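Local coordinates for 1-deoxy-D-xylulose 5-phosphate reductoisomerase (Moraxella catarrhalis, PDB 4ZQG), which catalyses the reductive isomerisation of 1-deoxy-D-xylulose 5-phosphate to 2-C-methyl-D-erythritol 4-phosphate, the fosmidomycin-sensitive step of the MEP route to isoprenoids, at residues A374-Q379 against L392-K397; L339-E344 against K396-I401; S113-A118 against G136-K141; A205-A210 against A349-K354. All coordinates share one frame; numbering follows the deposited sequence.

Contact 1: residues A374-Q379 against L392-K397; sequences AQDYSQ and LTMDKK
Lys397 NZ has two oxygen partners: it donates to Asp376 OD2 at 3.0 Å in a salt bridge, and it also bonds the carbonyl oxygen of Thr372. The two charged side chains reach toward each other tip to tip. The ammonium meets the carboxylate oxygen on its syn side, 26° out of the carboxylate plane. Lysine makes this reach with a chain extended beyond CG, which carries the charge off helix 387-409 to the turn.

Next to the ionic pair, Met394 makes the nonpolar part of the contact. It leaves the helix with CG anti to the backbone N (chi1 173°) and then bends at chi2, which brings SD within 3.5 Å of Asp376 CB; the two side chains slide past each other in opposite directions. Its terminal CE comes up to the edge of the Tyr377 ring, near the ring plane, 3.9 Å from CE1. One face of that ring is occupied by Ala374 CA, centred 3.7 Å above it, and the phenol oxygen is tied to Leu368 O. Ala338 of helix 333-351 touches both Tyr377 and Met394.

The segment 374-379 is itself made of two overlapping type I turns, Ala374 to Tyr377 and Asp376 to Gln379. These turns, in the connection between helix 371-374 and helix 387-409, pack against the latter at the surface of the C-terminal helical domain.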
# COMPACT_ATOMS: atom_id res chain seq x y z
N ALA A 374 -3.56 32.69 -24.19
CA ALA A 374 -4.89 32.07 -24.20
C ALA A 374 -5.51 31.77 -25.58
O ALA A 374 -6.37 30.89 -25.69
CB ALA A 374 -5.85 32.89 -23.34
N GLN A 375 -5.09 32.47 -26.63
CA GLN A 375 -5.59 32.14 -27.98
C GLN A 375 -5.37 30.69 -28.35
O GLN A 375 -6.14 30.15 -29.14
CB GLN A 375 -4.97 33.00 -29.10
CG GLN A 375 -4.37 34.35 -28.70
CD GLN A 375 -3.76 35.17 -29.86
OE1 GLN A 375 -4.17 36.30 -30.11
NE2 GLN A 375 -2.77 34.61 -30.54
N ASP A 376 -4.31 30.07 -27.83
CA ASP A 376 -3.90 28.74 -28.31
C ASP A 376 -4.42 27.63 -27.41
O ASP A 376 -4.27 26.43 -27.72
CB ASP A 376 -2.38 28.67 -28.46
CG ASP A 376 -1.83 29.64 -29.50
OD1 ASP A 376 -2.36 29.70 -30.63
OD2 ASP A 376 -0.85 30.35 -29.20
N TYR A 377 -5.06 28.00 -26.32
CA TYR A 377 -5.64 27.01 -25.43
C TYR A 377 -6.60 26.03 -26.09
O TYR A 377 -6.63 24.86 -25.69
CB TYR A 377 -6.34 27.66 -24.25
CG TYR A 377 -5.41 28.30 -23.27
CD1 TYR A 377 -4.02 28.18 -23.36
CD2 TYR A 377 -5.91 29.00 -22.21
CE1 TYR A 377 -3.20 28.75 -22.43
CE2 TYR A 377 -5.10 29.57 -21.27
CZ TYR A 377 -3.73 29.45 -21.39
OH TYR A 377 -2.96 30.05 -20.43
N SER A 378 -7.32 26.46 -27.12
CA SER A 378 -8.34 25.62 -27.75
C SER A 378 -7.81 24.80 -28.92
O SER A 378 -8.60 24.27 -29.71
CB SER A 378 -9.50 26.48 -28.25
OG SER A 378 -9.05 27.31 -29.32
N GLN A 379 -6.50 24.65 -29.02
CA GLN A 379 -5.94 23.88 -30.12
C GLN A 379 -5.87 22.37 -29.86
O GLN A 379 -6.01 21.91 -28.73
CB GLN A 379 -4.57 24.43 -30.51
CG GLN A 379 -4.47 24.58 -32.01
CD GLN A 379 -3.25 25.32 -32.46
OE1 GLN A 379 -2.52 25.93 -31.65
NE2 GLN A 379 -2.99 25.28 -33.77
N LEU A 392 5.45 22.60 -29.75
CA LEU A 392 6.73 23.34 -29.80
C LEU A 392 6.55 24.82 -30.12
O LEU A 392 7.20 25.66 -29.52
CB LEU A 392 7.67 22.69 -30.81
CG LEU A 392 8.07 21.25 -30.47
CD1 LEU A 392 8.81 20.66 -31.65
CD2 LEU A 392 8.92 21.16 -29.20
N THR A 393 5.64 25.15 -31.03
CA THR A 393 5.35 26.55 -31.35
C THR A 393 4.86 27.33 -30.13
O THR A 393 5.23 28.48 -29.93
CB THR A 393 4.31 26.62 -32.47
OG1 THR A 393 4.83 25.93 -33.61
CG2 THR A 393 3.99 28.05 -32.86
N MET A 394 4.04 26.69 -29.30
CA MET A 394 3.51 27.35 -28.12
C MET A 394 4.57 27.45 -27.08
O MET A 394 4.65 28.44 -26.36
CB MET A 394 2.33 26.57 -27.54
CG MET A 394 1.85 27.14 -26.21
SD MET A 394 0.39 28.13 -26.38
CE MET A 394 -0.08 28.29 -24.69
N ASP A 395 5.36 26.39 -26.97
CA ASP A 395 6.57 26.47 -26.19
C ASP A 395 7.36 27.74 -26.55
O ASP A 395 7.58 28.58 -25.68
CB ASP A 395 7.40 25.21 -26.41
CG ASP A 395 8.64 25.17 -25.54
OD1 ASP A 395 8.50 25.38 -24.31
OD2 ASP A 395 9.74 24.97 -26.11
N LYS A 396 7.75 27.89 -27.82
CA LYS A 396 8.60 29.07 -28.25
C LYS A 396 7.90 30.35 -27.86
O LYS A 396 8.50 31.29 -27.34
CB LYS A 396 8.92 29.08 -29.76
CG LYS A 396 10.02 28.14 -30.24
N LYS A 397 6.59 30.35 -28.06
CA LYS A 397 5.79 31.51 -27.77
C LYS A 397 5.76 31.87 -26.28
O LYS A 397 5.97 33.01 -25.91
CB LYS A 397 4.39 31.29 -28.29
CG LYS A 397 3.49 32.51 -28.14
CD LYS A 397 2.26 32.29 -28.98
CE LYS A 397 1.24 33.39 -28.76
NZ LYS A 397 0.07 33.19 -29.66

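Contact 2: residues L339-E344 against K396-I401; sequences LNTANE and KKVRKI
Helices 333-351 and 387-409 of the C-terminal helical domain pack side by side here, Thr341, Ala342 and Glu344 of the first facing Val398 and Arg399 of the second. The short segments approach to 8.6 Å between axes and cross at -43°. Val398 CG1, anti to its backbone N, lies 3.5 Å from Ala342 N and also touches Thr341 CB and CG2.

Thr341 has two roles. Its methyl CG2 touches Arg399 CG at 3.7 Å and sits over the centre of one guanidinium face, 4.1 Å above the plane; its hydroxyl OG1 bonds Asp395 OD1. The other oxygen of Asp395 forms a salt bridge with Arg399 NE, so this aspartate links the threonine to the arginine.

At the far end of the arginine, NH2 donates to Glu344 OE1 at 2.7 Å along a nearly straight path (168°). The acceptor lies in the guanidinium plane, whereas the nitrogen stands above the carboxylate plane, the two planes being turned 47° apart. Glu344 OE2 receives Asn340 ND2 at 3.1 Å from one turn earlier in its own helix, and a weak bond from Ala108 N.

With Asp395 at NE, Glu344 at NH2 and a methyl over one face, the guanidinium is probably restrained in its rotation; its positive charge would be expected to help keep both carboxylates ionised.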
# COMPACT_ATOMS: atom_id res chain seq x y z
N LEU A 339 1.86 26.78 -18.55
CA LEU A 339 2.29 26.60 -17.16
C LEU A 339 3.73 26.14 -17.04
O LEU A 339 4.52 26.75 -16.33
CB LEU A 339 1.43 25.57 -16.43
CG LEU A 339 1.82 25.28 -14.96
CD1 LEU A 339 1.02 26.14 -14.00
CD2 LEU A 339 1.65 23.81 -14.63
N ASN A 340 4.03 25.04 -17.70
CA ASN A 340 5.32 24.40 -17.57
C ASN A 340 6.48 25.25 -18.11
O ASN A 340 7.48 25.46 -17.41
CB ASN A 340 5.35 23.09 -18.30
CG ASN A 340 6.70 22.46 -18.23
OD1 ASN A 340 7.26 22.32 -17.12
ND2 ASN A 340 7.30 22.18 -19.38
N THR A 341 6.30 25.75 -19.33
CA THR A 341 7.25 26.66 -19.95
C THR A 341 7.38 27.98 -19.20
O THR A 341 8.49 28.40 -18.92
CB THR A 341 6.91 26.95 -21.41
OG1 THR A 341 6.85 25.71 -22.12
CG2 THR A 341 7.95 27.81 -22.02
N ALA A 342 6.30 28.66 -18.87
CA ALA A 342 6.50 29.89 -18.13
C ALA A 342 7.40 29.53 -16.95
O ALA A 342 8.42 30.17 -16.75
CB ALA A 342 5.18 30.48 -17.66
N ASN A 343 7.09 28.44 -16.25
CA ASN A 343 7.82 28.03 -15.05
C ASN A 343 9.29 27.68 -15.37
O ASN A 343 10.18 28.08 -14.63
CB ASN A 343 7.09 26.83 -14.40
CG ASN A 343 7.83 26.24 -13.21
OD1 ASN A 343 7.82 26.79 -12.08
ND2 ASN A 343 8.49 25.09 -13.46
N GLU A 344 9.52 26.93 -16.45
CA GLU A 344 10.89 26.65 -16.96
C GLU A 344 11.71 27.93 -17.12
O GLU A 344 12.91 27.89 -16.87
CB GLU A 344 10.87 25.90 -18.31
CG GLU A 344 10.81 24.38 -18.15
CD GLU A 344 10.94 23.57 -19.45
OE1 GLU A 344 11.63 24.00 -20.38
OE2 GLU A 344 10.35 22.46 -19.51
N LYS A 396 7.75 27.89 -27.82
CA LYS A 396 8.60 29.07 -28.25
C LYS A 396 7.90 30.35 -27.86
O LYS A 396 8.50 31.29 -27.34
CB LYS A 396 8.92 29.08 -29.76
CG LYS A 396 10.02 28.14 -30.24
N LYS A 397 6.59 30.35 -28.06
CA LYS A 397 5.79 31.51 -27.77
C LYS A 397 5.76 31.87 -26.28
O LYS A 397 5.97 33.01 -25.91
CB LYS A 397 4.39 31.29 -28.29
CG LYS A 397 3.49 32.51 -28.14
CD LYS A 397 2.26 32.29 -28.98
CE LYS A 397 1.24 33.39 -28.76
NZ LYS A 397 0.07 33.19 -29.66
N VAL A 398 5.48 30.89 -25.43
CA VAL A 398 5.48 31.17 -24.00
C VAL A 398 6.88 31.57 -23.55
O VAL A 398 7.03 32.49 -22.71
CB VAL A 398 5.01 29.95 -23.19
CG1 VAL A 398 5.11 30.25 -21.70
CG2 VAL A 398 3.57 29.62 -23.57
N ARG A 399 7.89 30.93 -24.13
CA ARG A 399 9.30 31.33 -23.85
C ARG A 399 9.49 32.84 -24.03
O ARG A 399 9.87 33.53 -23.09
CB ARG A 399 10.33 30.50 -24.65
CG ARG A 399 10.83 29.28 -23.85
CD ARG A 399 11.61 28.24 -24.66
NE ARG A 399 11.28 26.85 -24.27
CZ ARG A 399 11.62 26.27 -23.12
NH1 ARG A 399 12.35 26.93 -22.21
NH2 ARG A 399 11.21 25.03 -22.88
N LYS A 400 9.12 33.35 -25.20
CA LYS A 400 9.18 34.79 -25.50
C LYS A 400 8.41 35.64 -24.48
O LYS A 400 8.95 36.59 -23.92
CB LYS A 400 8.66 35.06 -26.91
CG LYS A 400 8.42 36.54 -27.25
CD LYS A 400 7.10 36.78 -27.99
CE LYS A 400 7.11 36.16 -29.38
NZ LYS A 400 5.73 36.16 -29.93
N ILE A 401 7.14 35.27 -24.21
CA ILE A 401 6.24 36.13 -23.45
C ILE A 401 6.58 36.12 -21.98
O ILE A 401 6.55 37.16 -21.31
CB ILE A 401 4.77 35.74 -23.67
CG1 ILE A 401 4.40 35.99 -25.11
CG2 ILE A 401 3.86 36.55 -22.78
CD1 ILE A 401 2.98 35.71 -25.45

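Contact 3: residues S113-A118 against G136-K141; sequences STLAAA and GDLVIK
Leu115 CD2 is the point where helix 111-120 presses hardest on helix 130-146: one methyl meets Val139 CG2 at 3.7 Å and Leu138 CG at 3.8 Å. The leucine crosses Leu138 at about a right angle and Val139 more slantwise, so that its branch reaches two successive side chains of the partner helix. Val139 has CG1 anti to its backbone N (chi1 174°), with CG2 beside that nitrogen, where it meets Leu115 CD2.

The pairing is what a Rossmann-type sheet produces. Helix 111-120 joins strands 100-103 and 123-126, helix 130-146 joins 123-126 and 149-152, and these three strands are neighbours in the parallel sheet; the two successive beta-alpha-beta crossovers therefore lay their helices next to each other on the same face. The short segments run 27° from parallel, with their axes 9.3 Å apart at closest approach and Leu115 CA and Val139 CA 5.9 Å from each other.

Nearer the sheet the fit is slacker. Thr114 CG2 comes no closer than 4.3 Å to Val139 CG1, and its hydroxyl is engaged elsewhere, with Gly110 O and Ser131 OG. Ala118 CB rests 4.0 Å from the carbonyl oxygen of Val139, and both Thr114 and Ala118 also lean on strand 123-126. These looser residues are buried, whereas Leu115, in the tight part, keeps some exposure to solvent although Leu388 of helix 387-409 touches it, just as Ile391 touches Leu138.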
# COMPACT_ATOMS: atom_id res chain seq x y z
N SER A 113 12.15 12.80 -28.02
CA SER A 113 12.64 11.45 -27.87
C SER A 113 11.68 10.58 -27.06
O SER A 113 11.57 9.37 -27.32
CB SER A 113 14.02 11.45 -27.22
OG SER A 113 14.04 12.33 -26.13
N THR A 114 10.98 11.18 -26.10
CA THR A 114 9.92 10.44 -25.43
C THR A 114 8.87 9.99 -26.45
O THR A 114 8.50 8.85 -26.43
CB THR A 114 9.27 11.25 -24.32
OG1 THR A 114 10.28 11.68 -23.40
CG2 THR A 114 8.20 10.41 -23.56
N LEU A 115 8.47 10.86 -27.37
CA LEU A 115 7.54 10.48 -28.40
C LEU A 115 8.08 9.43 -29.34
O LEU A 115 7.38 8.48 -29.68
CB LEU A 115 7.14 11.66 -29.24
CG LEU A 115 6.18 12.64 -28.61
CD1 LEU A 115 6.09 13.88 -29.47
CD2 LEU A 115 4.80 12.04 -28.46
N ALA A 116 9.29 9.65 -29.83
CA ALA A 116 9.96 8.66 -30.68
C ALA A 116 9.91 7.27 -30.03
O ALA A 116 9.62 6.28 -30.69
CB ALA A 116 11.41 9.06 -30.95
N ALA A 117 10.21 7.22 -28.75
CA ALA A 117 10.13 5.97 -28.00
C ALA A 117 8.66 5.43 -27.96
O ALA A 117 8.41 4.25 -28.19
CB ALA A 117 10.69 6.16 -26.60
N ALA A 118 7.68 6.27 -27.71
CA ALA A 118 6.30 5.80 -27.76
C ALA A 118 5.95 5.36 -29.18
O ALA A 118 5.32 4.31 -29.37
CB ALA A 118 5.34 6.85 -27.25
N GLY A 136 0.87 15.18 -22.97
CA GLY A 136 0.26 14.02 -22.38
C GLY A 136 -0.64 13.28 -23.36
O GLY A 136 -0.44 12.09 -23.58
N ASP A 137 -1.61 13.97 -23.97
CA ASP A 137 -2.55 13.26 -24.83
C ASP A 137 -1.78 12.62 -25.94
O ASP A 137 -2.01 11.47 -26.27
CB ASP A 137 -3.61 14.18 -25.46
CG ASP A 137 -4.36 15.02 -24.45
OD1 ASP A 137 -5.20 14.47 -23.67
OD2 ASP A 137 -4.09 16.24 -24.45
N LEU A 138 -0.85 13.37 -26.51
CA LEU A 138 -0.11 12.92 -27.68
C LEU A 138 0.76 11.72 -27.35
O LEU A 138 0.77 10.75 -28.10
CB LEU A 138 0.74 14.04 -28.25
CG LEU A 138 1.55 13.77 -29.53
CD1 LEU A 138 0.72 13.05 -30.57
CD2 LEU A 138 2.08 15.10 -30.08
N VAL A 139 1.43 11.79 -26.21
CA VAL A 139 2.30 10.71 -25.79
C VAL A 139 1.51 9.42 -25.52
O VAL A 139 1.84 8.34 -26.06
CB VAL A 139 3.13 11.12 -24.55
CG1 VAL A 139 3.95 9.95 -23.99
CG2 VAL A 139 4.07 12.26 -24.88
N ILE A 140 0.48 9.53 -24.69
CA ILE A 140 -0.34 8.36 -24.34
C ILE A 140 -1.02 7.78 -25.57
O ILE A 140 -1.00 6.55 -25.80
CB ILE A 140 -1.45 8.71 -23.33
CG1 ILE A 140 -0.89 9.26 -22.00
CG2 ILE A 140 -2.33 7.50 -23.08
CD1 ILE A 140 0.04 8.32 -21.28
N LYS A 141 -1.65 8.65 -26.36
CA LYS A 141 -2.32 8.20 -27.60
C LYS A 141 -1.31 7.44 -28.43
O LYS A 141 -1.55 6.31 -28.78
CB LYS A 141 -2.92 9.36 -28.43
CG LYS A 141 -4.24 9.95 -27.91
CD LYS A 141 -4.82 10.98 -28.91

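Contact 4: residues A205-A210 against A349-K354; sequences ASVKEA and AFLAEK
Val207 and Phe350 bury most of the surface here, with Leu351 a distant third. Val207 stands at the start of helix 207-211 and splits its two methyls between two partners. CG1, anti to the backbone N (chi1 174°), meets Leu351 CD2 at 3.8 Å, the two side chains crossing at about a right angle. CG2, anti to the carbonyl carbon, rests 3.6 Å from Phe350 O and 3.9 Å from Phe350 CE2.

The phenylalanine leaves its helix with CG anti to the backbone N (chi1 178°) and slides past the valine in the opposite direction, carrying its ring toward the first turn of the facing helix. The ring edge points at the backbone there: CZ lies 3.7 Å from Ala205 O, which is near the ring plane, while Ala210 CB approaches CE2 obliquely at 3.8 Å.

Both segments include a capping arrangement. Ser206 is the N-cap of helix 207-211, its OG receiving Glu209 N at 3.1 Å. On the opposing side, Glu353 with positive phi forms a Schellman motif; the Phe350 O that faces the valine methyl is also the acceptor for Glu353 N, at 2.8 Å.

The contact thus sets the beginning of helix 207-211 against the C-terminal end of helix 333-351. Helix 220-228 joins both through Ile224, which touches Ala210, Phe350 and Leu351, and loop residue Leu357 touches Ala205 and Phe350.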
# COMPACT_ATOMS: atom_id res chain seq x y z
N ALA A 205 14.80 34.27 -0.31
CA ALA A 205 15.53 33.02 -0.41
C ALA A 205 16.74 33.14 -1.35
O ALA A 205 16.63 33.63 -2.46
CB ALA A 205 14.61 31.91 -0.89
N SER A 206 17.89 32.68 -0.89
CA SER A 206 19.01 32.45 -1.75
C SER A 206 18.77 31.20 -2.58
O SER A 206 18.01 30.32 -2.20
CB SER A 206 20.31 32.31 -0.94
OG SER A 206 20.31 31.15 -0.11
N VAL A 207 19.43 31.12 -3.72
CA VAL A 207 19.43 29.91 -4.54
C VAL A 207 19.91 28.68 -3.74
O VAL A 207 19.35 27.59 -3.89
CB VAL A 207 20.32 30.12 -5.80
CG1 VAL A 207 20.47 28.84 -6.61
CG2 VAL A 207 19.77 31.23 -6.68
N LYS A 208 20.97 28.87 -2.94
CA LYS A 208 21.50 27.85 -2.01
C LYS A 208 20.38 27.28 -1.09
O LYS A 208 20.27 26.06 -0.98
CB LYS A 208 22.66 28.45 -1.16
CG LYS A 208 23.77 27.49 -0.71
CD LYS A 208 23.32 26.49 0.36
N GLU A 209 19.56 28.15 -0.47
CA GLU A 209 18.39 27.72 0.34
C GLU A 209 17.39 26.89 -0.47
O GLU A 209 17.09 25.75 -0.12
CB GLU A 209 17.65 28.92 0.96
CG GLU A 209 18.20 29.38 2.30
CD GLU A 209 17.91 30.84 2.60
OE1 GLU A 209 18.86 31.67 2.53
OE2 GLU A 209 16.73 31.15 2.90
N ALA A 210 16.90 27.47 -1.56
CA ALA A 210 15.88 26.85 -2.39
C ALA A 210 16.34 25.55 -3.05
O ALA A 210 15.54 24.62 -3.20
CB ALA A 210 15.41 27.83 -3.45
N ALA A 349 15.59 31.79 -14.61
CA ALA A 349 15.71 33.12 -14.07
C ALA A 349 15.94 33.21 -12.57
O ALA A 349 16.51 34.17 -12.12
CB ALA A 349 14.50 33.97 -14.47
N PHE A 350 15.45 32.26 -11.79
CA PHE A 350 15.70 32.33 -10.35
C PHE A 350 17.14 31.96 -10.04
O PHE A 350 17.83 32.67 -9.31
CB PHE A 350 14.76 31.42 -9.57
CG PHE A 350 15.02 31.45 -8.09
CD1 PHE A 350 14.66 32.54 -7.35
CD2 PHE A 350 15.70 30.41 -7.47
CE1 PHE A 350 14.93 32.59 -6.00
CE2 PHE A 350 15.98 30.45 -6.13
CZ PHE A 350 15.60 31.55 -5.39
N LEU A 351 17.56 30.83 -10.59
CA LEU A 351 18.94 30.32 -10.48
C LEU A 351 20.03 31.28 -11.05
O LEU A 351 21.16 31.33 -10.55
CB LEU A 351 19.04 28.98 -11.20
CG LEU A 351 18.15 27.84 -10.74
CD1 LEU A 351 17.91 26.92 -11.93
CD2 LEU A 351 18.78 27.08 -9.58
N ALA A 352 19.68 32.02 -12.11
CA ALA A 352 20.52 33.09 -12.62
C ALA A 352 20.45 34.35 -11.74
O ALA A 352 21.15 35.30 -11.99
CB ALA A 352 20.11 33.42 -14.05
N GLU A 353 19.59 34.35 -10.71
CA GLU A 353 19.54 35.43 -9.71
C GLU A 353 18.96 36.71 -10.25
O GLU A 353 19.29 37.79 -9.78
CB GLU A 353 20.93 35.67 -9.07
CG GLU A 353 21.59 34.38 -8.56
CD GLU A 353 22.80 34.60 -7.67
OE1 GLU A 353 23.84 33.94 -7.91
OE2 GLU A 353 22.74 35.42 -6.73
N LYS A 354 18.05 36.58 -11.22
CA LYS A 354 17.35 37.72 -11.83
C LYS A 354 16.00 38.03 -11.17
O LYS A 354 15.56 39.18 -11.15
CB LYS A 354 17.15 37.48 -13.35
CG LYS A 354 18.41 37.67 -14.21
CD LYS A 354 18.23 37.12 -15.62
CE LYS A 354 19.50 37.19 -16.43
NZ LYS A 354 19.80 38.59 -16.84

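How the contacts relate
Contacts 1 and 2 share helix 387-409, with Lys396 and Lys397 in both. Yet contact 1 is a surface dock of a turn and contact 2 a buried helix pair, although both combine a polar bond with small apolar contacts. Contact 4 uses the far end of helix 333-351, which also serves contact 2, and is partly buried; like buried contact 3, it relies on apolar packing. Contact 3 belongs to the Rossmann-type sheet domain, its centre about 33 Å from that of contact 4, on the opposite side of the chain's centre. Among these four, only contacts 1 and 2 have a salt bridge between their segments.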